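Local coordinates for protein putative aspartyl-tRNA synthetase (PDB 6OD8) that probably attaches L-aspartate to its cognate tRNA at the expense of ATP, as a dimeric class II aminoacyl-tRNA synthetase, at residues R213-S225 with T346-F358. Numbering follows the deposited sequence.
Sequences RTLASGAIFRLQS and TKELKNVCQQYPF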
loop_
_atom_site.group_PDB
_atom_site.type_symbol
_atom_site.label_atom_id
_atom_site.label_comp_id
_atom_site.label_asym_id
_atom_site.label_seq_id
_atom_site.Cartn_x
_atom_site.Cartn_y
_atom_site.Cartn_z
ATOM N N ARG A 213 -14.274 5.792 17.790
ATOM C CA ARG A 213 -14.841 4.756 18.643
ATOM C C ARG A 213 -16.305 4.463 18.327
ATOM O O ARG A 213 -16.825 3.454 18.808
ATOM C CB ARG A 213 -14.699 5.161 20.122
ATOM C CG ARG A 213 -13.257 5.470 20.521
ATOM C CD ARG A 213 -13.165 6.051 21.950
ATOM N NE ARG A 213 -11.841 6.650 22.132
ATOM C CZ ARG A 213 -11.383 7.157 23.267
ATOM N NH1 ARG A 213 -12.135 7.153 24.369
ATOM N NH2 ARG A 213 -10.162 7.661 23.292
ATOM N N THR A 214 -16.985 5.321 17.564
ATOM C CA THR A 214 -18.376 5.078 17.217
ATOM C C THR A 214 -18.480 3.924 16.225
ATOM O O THR A 214 -17.527 3.594 15.518
ATOM C CB THR A 214 -19.041 6.336 16.621
ATOM O OG1 THR A 214 -18.427 6.644 15.372
ATOM C CG2 THR A 214 -18.903 7.540 17.565
ATOM N N LEU A 215 -19.656 3.286 16.205
ATOM C CA LEU A 215 -19.858 2.139 15.320
ATOM C C LEU A 215 -19.615 2.514 13.873
ATOM O O LEU A 215 -18.869 1.832 13.161
ATOM C CB LEU A 215 -21.283 1.579 15.474
ATOM C CG LEU A 215 -21.633 0.878 16.781
ATOM C CD1 LEU A 215 -23.133 0.532 16.789
ATOM C CD2 LEU A 215 -20.810 -0.360 16.905
ATOM N N ALA A 216 -20.261 3.588 13.410
ATOM C CA ALA A 216 -20.199 3.921 11.988
ATOM C C ALA A 216 -18.799 4.344 11.577
ATOM O O ALA A 216 -18.284 3.904 10.542
ATOM C CB ALA A 216 -21.217 5.023 11.651
ATOM N N SER A 217 -18.162 5.210 12.368
ATOM C CA SER A 217 -16.827 5.680 11.996
ATOM C C SER A 217 -15.826 4.520 11.979
ATOM O O SER A 217 -15.064 4.352 11.022
ATOM C CB SER A 217 -16.417 6.812 12.950
ATOM O OG SER A 217 -15.204 7.419 12.567
ATOM N N GLY A 218 -15.843 3.680 13.015
ATOM C CA GLY A 218 -15.006 2.495 12.992
ATOM C C GLY A 218 -15.265 1.606 11.789
ATOM O O GLY A 218 -14.323 1.097 11.175
ATOM N N ALA A 219 -16.541 1.427 11.420
ATOM C CA ALA A 219 -16.869 0.568 10.278
ATOM C C ALA A 219 -16.389 1.178 8.978
ATOM O O ALA A 219 -15.927 0.459 8.082
ATOM C CB ALA A 219 -18.382 0.304 10.208
ATOM N N ILE A 220 -16.522 2.495 8.836
ATOM C CA ILE A 220 -16.039 3.145 7.612
ATOM C C ILE A 220 -14.569 2.832 7.373
ATOM O O ILE A 220 -14.155 2.523 6.246
ATOM C CB ILE A 220 -16.283 4.662 7.681
ATOM C CG1 ILE A 220 -17.776 4.961 7.588
ATOM C CG2 ILE A 220 -15.518 5.376 6.598
ATOM C CD1 ILE A 220 -18.123 6.428 7.906
ATOM N N PHE A 221 -13.753 2.880 8.425
ATOM C CA PHE A 221 -12.328 2.715 8.174
ATOM C C PHE A 221 -11.912 1.255 8.084
ATOM O O PHE A 221 -10.916 0.959 7.421
ATOM C CB PHE A 221 -11.535 3.491 9.223
ATOM C CG PHE A 221 -11.661 4.971 9.024
ATOM C CD1 PHE A 221 -12.467 5.730 9.844
ATOM C CD2 PHE A 221 -11.030 5.581 7.943
ATOM C CE1 PHE A 221 -12.611 7.090 9.623
ATOM C CE2 PHE A 221 -11.183 6.932 7.702
ATOM C CZ PHE A 221 -11.974 7.691 8.555
ATOM N N ARG A 222 -12.670 0.336 8.679
ATOM C CA ARG A 222 -12.477 -1.073 8.351
ATOM C C ARG A 222 -12.781 -1.332 6.874
ATOM O O ARG A 222 -12.058 -2.079 6.204
ATOM C CB ARG A 222 -13.357 -1.946 9.244
ATOM C CG ARG A 222 -12.929 -1.931 10.733
ATOM C CD ARG A 222 -13.919 -2.709 11.593
ATOM N NE ARG A 222 -13.937 -4.101 11.172
ATOM C CZ ARG A 222 -13.176 -5.054 11.710
ATOM N NH1 ARG A 222 -12.352 -4.765 12.711
ATOM N NH2 ARG A 222 -13.247 -6.298 11.250
ATOM N N LEU A 223 -13.863 -0.740 6.358
ATOM C CA LEU A 223 -14.169 -0.908 4.933
ATOM C C LEU A 223 -13.121 -0.242 4.051
ATOM O O LEU A 223 -12.753 -0.785 3.009
ATOM C CB LEU A 223 -15.568 -0.358 4.617
ATOM C CG LEU A 223 -16.694 -1.154 5.286
ATOM C CD1 LEU A 223 -18.004 -0.374 5.189
ATOM C CD2 LEU A 223 -16.828 -2.529 4.643
ATOM N N GLN A 224 -12.587 0.907 4.471
ATOM C CA GLN A 224 -11.505 1.516 3.707
ATOM C C GLN A 224 -10.315 0.567 3.584
ATOM O O GLN A 224 -9.723 0.425 2.503
ATOM C CB GLN A 224 -11.074 2.835 4.358
ATOM C CG GLN A 224 -10.218 3.727 3.423
ATOM C CD GLN A 224 -9.213 4.576 4.197
ATOM O OE1 GLN A 224 -8.171 4.082 4.623
ATOM N NE2 GLN A 224 -9.540 5.836 4.402
ATOM N N SER A 225 -9.956 -0.093 4.684
ATOM C CA SER A 225 -8.898 -1.092 4.632
ATOM C C SER A 225 -9.240 -2.211 3.653
ATOM O O SER A 225 -8.362 -2.690 2.911
ATOM C CB SER A 225 -8.659 -1.667 6.036
ATOM O OG SER A 225 -7.645 -2.657 5.990
ATOM N N THR A 346 -21.094 -7.634 5.934
ATOM C CA THR A 346 -22.419 -7.170 6.331
ATOM C C THR A 346 -22.389 -6.474 7.688
ATOM O O THR A 346 -23.103 -5.485 7.898
ATOM C CB THR A 346 -23.399 -8.343 6.332
ATOM O OG1 THR A 346 -22.872 -9.397 7.128
ATOM C CG2 THR A 346 -23.618 -8.875 4.913
ATOM N N LYS A 347 -21.589 -6.977 8.630
ATOM C CA LYS A 347 -21.466 -6.310 9.924
ATOM C C LYS A 347 -21.099 -4.836 9.760
ATOM O O LYS A 347 -21.742 -3.949 10.334
ATOM C CB LYS A 347 -20.404 -6.998 10.782
ATOM C CG LYS A 347 -20.393 -6.481 12.225
ATOM C CD LYS A 347 -19.409 -7.271 13.099
ATOM C CE LYS A 347 -19.408 -6.779 14.531
ATOM N NZ LYS A 347 -18.602 -7.661 15.433
ATOM N N GLU A 348 -20.047 -4.569 8.992
ATOM C CA GLU A 348 -19.587 -3.199 8.817
ATOM C C GLU A 348 -20.605 -2.365 8.047
ATOM O O GLU A 348 -20.856 -1.198 8.389
ATOM C CB GLU A 348 -18.235 -3.196 8.097
ATOM C CG GLU A 348 -17.050 -3.619 8.968
ATOM C CD GLU A 348 -16.853 -5.126 9.008
ATOM O OE1 GLU A 348 -17.685 -5.871 8.448
ATOM O OE2 GLU A 348 -15.858 -5.563 9.606
ATOM N N LEU A 349 -21.204 -2.945 7.004
ATOM C CA LEU A 349 -22.184 -2.191 6.229
ATOM C C LEU A 349 -23.374 -1.796 7.092
ATOM O O LEU A 349 -23.894 -0.677 6.978
ATOM C CB LEU A 349 -22.644 -3.011 5.020
ATOM C CG LEU A 349 -21.571 -3.383 3.999
ATOM C CD1 LEU A 349 -22.047 -4.510 3.066
ATOM C CD2 LEU A 349 -21.129 -2.149 3.188
ATOM N N LYS A 350 -23.839 -2.709 7.947
ATOM C CA LYS A 350 -24.972 -2.369 8.800
ATOM C C LYS A 350 -24.590 -1.326 9.841
ATOM O O LYS A 350 -25.423 -0.485 10.213
ATOM C CB LYS A 350 -25.532 -3.627 9.485
ATOM N N ASN A 351 -23.339 -1.360 10.316
ATOM C CA ASN A 351 -22.897 -0.401 11.324
ATOM C C ASN A 351 -22.719 1.000 10.742
ATOM O O ASN A 351 -22.919 1.988 11.459
ATOM C CB ASN A 351 -21.612 -0.893 11.991
ATOM C CG ASN A 351 -21.887 -1.904 13.101
ATOM O OD1 ASN A 351 -22.998 -1.973 13.616
ATOM N ND2 ASN A 351 -20.876 -2.679 13.477
ATOM N N VAL A 352 -22.372 1.115 9.456
ATOM C CA VAL A 352 -22.444 2.421 8.795
ATOM C C VAL A 352 -23.899 2.836 8.611
ATOM O O VAL A 352 -24.299 3.963 8.931
ATOM C CB VAL A 352 -21.717 2.389 7.438
ATOM C CG1 VAL A 352 -21.918 3.719 6.685
ATOM C CG2 VAL A 352 -20.213 2.074 7.611
ATOM N N CYS A 353 -24.709 1.922 8.090
ATOM C CA CYS A 353 -26.063 2.256 7.660
ATOM C C CYS A 353 -26.951 2.692 8.821
ATOM O O CYS A 353 -27.887 3.477 8.622
ATOM C CB CYS A 353 -26.678 1.050 6.945
ATOM S SG CYS A 353 -28.262 1.360 6.101
ATOM N N GLN A 354 -26.690 2.204 10.037
ATOM C CA GLN A 354 -27.587 2.567 11.131
ATOM C C GLN A 354 -27.475 4.044 11.475
ATOM O O GLN A 354 -28.454 4.656 11.918
ATOM C CB GLN A 354 -27.323 1.701 12.366
ATOM C CG GLN A 354 -25.864 1.575 12.778
ATOM C CD GLN A 354 -25.403 2.694 13.704
ATOM O OE1 GLN A 354 -26.204 3.267 14.453
ATOM N NE2 GLN A 354 -24.107 3.014 13.654
ATOM N N GLN A 355 -26.307 4.640 11.272
ATOM C CA GLN A 355 -26.179 6.078 11.459
ATOM C C GLN A 355 -26.355 6.861 10.164
ATOM O O GLN A 355 -26.904 7.962 10.186
ATOM C CB GLN A 355 -24.814 6.422 12.075
ATOM C CG GLN A 355 -24.717 7.894 12.451
ATOM C CD GLN A 355 -23.472 8.243 13.255
ATOM O OE1 GLN A 355 -22.719 7.360 13.693
ATOM N NE2 GLN A 355 -23.261 9.544 13.467
ATOM N N TYR A 356 -25.903 6.311 9.043
ATOM C CA TYR A 356 -25.842 7.015 7.763
ATOM C C TYR A 356 -26.548 6.140 6.738
ATOM O O TYR A 356 -25.892 5.450 5.943
ATOM C CB TYR A 356 -24.389 7.277 7.353
ATOM C CG TYR A 356 -23.627 8.190 8.288
ATOM C CD1 TYR A 356 -24.042 9.500 8.505
ATOM C CD2 TYR A 356 -22.474 7.749 8.937
ATOM C CE1 TYR A 356 -23.341 10.347 9.350
ATOM C CE2 TYR A 356 -21.765 8.583 9.784
ATOM C CZ TYR A 356 -22.203 9.878 9.991
ATOM O OH TYR A 356 -21.486 10.712 10.823
ATOM N N PRO A 357 -27.881 6.116 6.755
ATOM C CA PRO A 357 -28.616 5.161 5.921
ATOM C C PRO A 357 -28.297 5.337 4.449
ATOM O O PRO A 357 -28.180 6.458 3.944
ATOM C CB PRO A 357 -30.083 5.489 6.214
ATOM C CG PRO A 357 -30.068 6.126 7.557
ATOM C CD PRO A 357 -28.775 6.886 7.634
ATOM N N PHE A 358 -28.135 4.208 3.768
ATOM C CA PHE A 358 -27.872 4.231 2.337
ATOM C C PHE A 358 -28.512 3.015 1.696
ATOM O O PHE A 358 -28.697 1.979 2.344
ATOM C CB PHE A 358 -26.374 4.245 2.029
ATOM C CG PHE A 358 -25.616 3.041 2.554
ATOM C CD1 PHE A 358 -25.137 3.020 3.860
ATOM C CD2 PHE A 358 -25.341 1.957 1.726
ATOM C CE1 PHE A 358 -24.396 1.931 4.350
ATOM C CE2 PHE A 358 -24.614 0.869 2.194
ATOM C CZ PHE A 358 -24.146 0.853 3.523
HETATM O O HOH W 1 -19.952 8.141 13.849
HETATM O O HOH W 2 -22.308 5.089 14.953
#
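V352 packs as a knob into a hole formed by A216, A219, I220 and L223, whose two alanines let the backbones come close. Its CG2 branch, anti to the carbonyl carbon, does the touching, 3.6 Å from A219 CB. The axes of segments 215-225 and 346-353 come within 7.6 Å, their N-to-C directions 136° apart, nearer antiparallel than parallel. A219 CB lies 3.4 Å from E348 O, and A216 CA makes a CA-H...O contact with N351 O. On one flank R222 grips E348 side-on: NE meets the anti lone pair of OE2 (2.9 Å), NH2 approaches the same oxygen nearly along its C-O axis, and the two planar groups are 18° apart. The bend of E348 at chi2 (86°) turns the carboxylate to R222, while E348 CB rests against L223 CG and CD2. At the other end, one water accepts from A216 N and Q354 NE2; it and a second water, bound to T214 OG1, both donate to Q355 OE1. Q354 NE2 also donates to N351 O, and Q355 NE2 to A188 O. T214 weakly caps helix 215-237, which, with S225 OG bonded to E242 N of the second subunit, is consistent with class II motif 1. Alanines packed against V352 and backbone oxygens thus allow close approach, while salt bridge and waters add directional links.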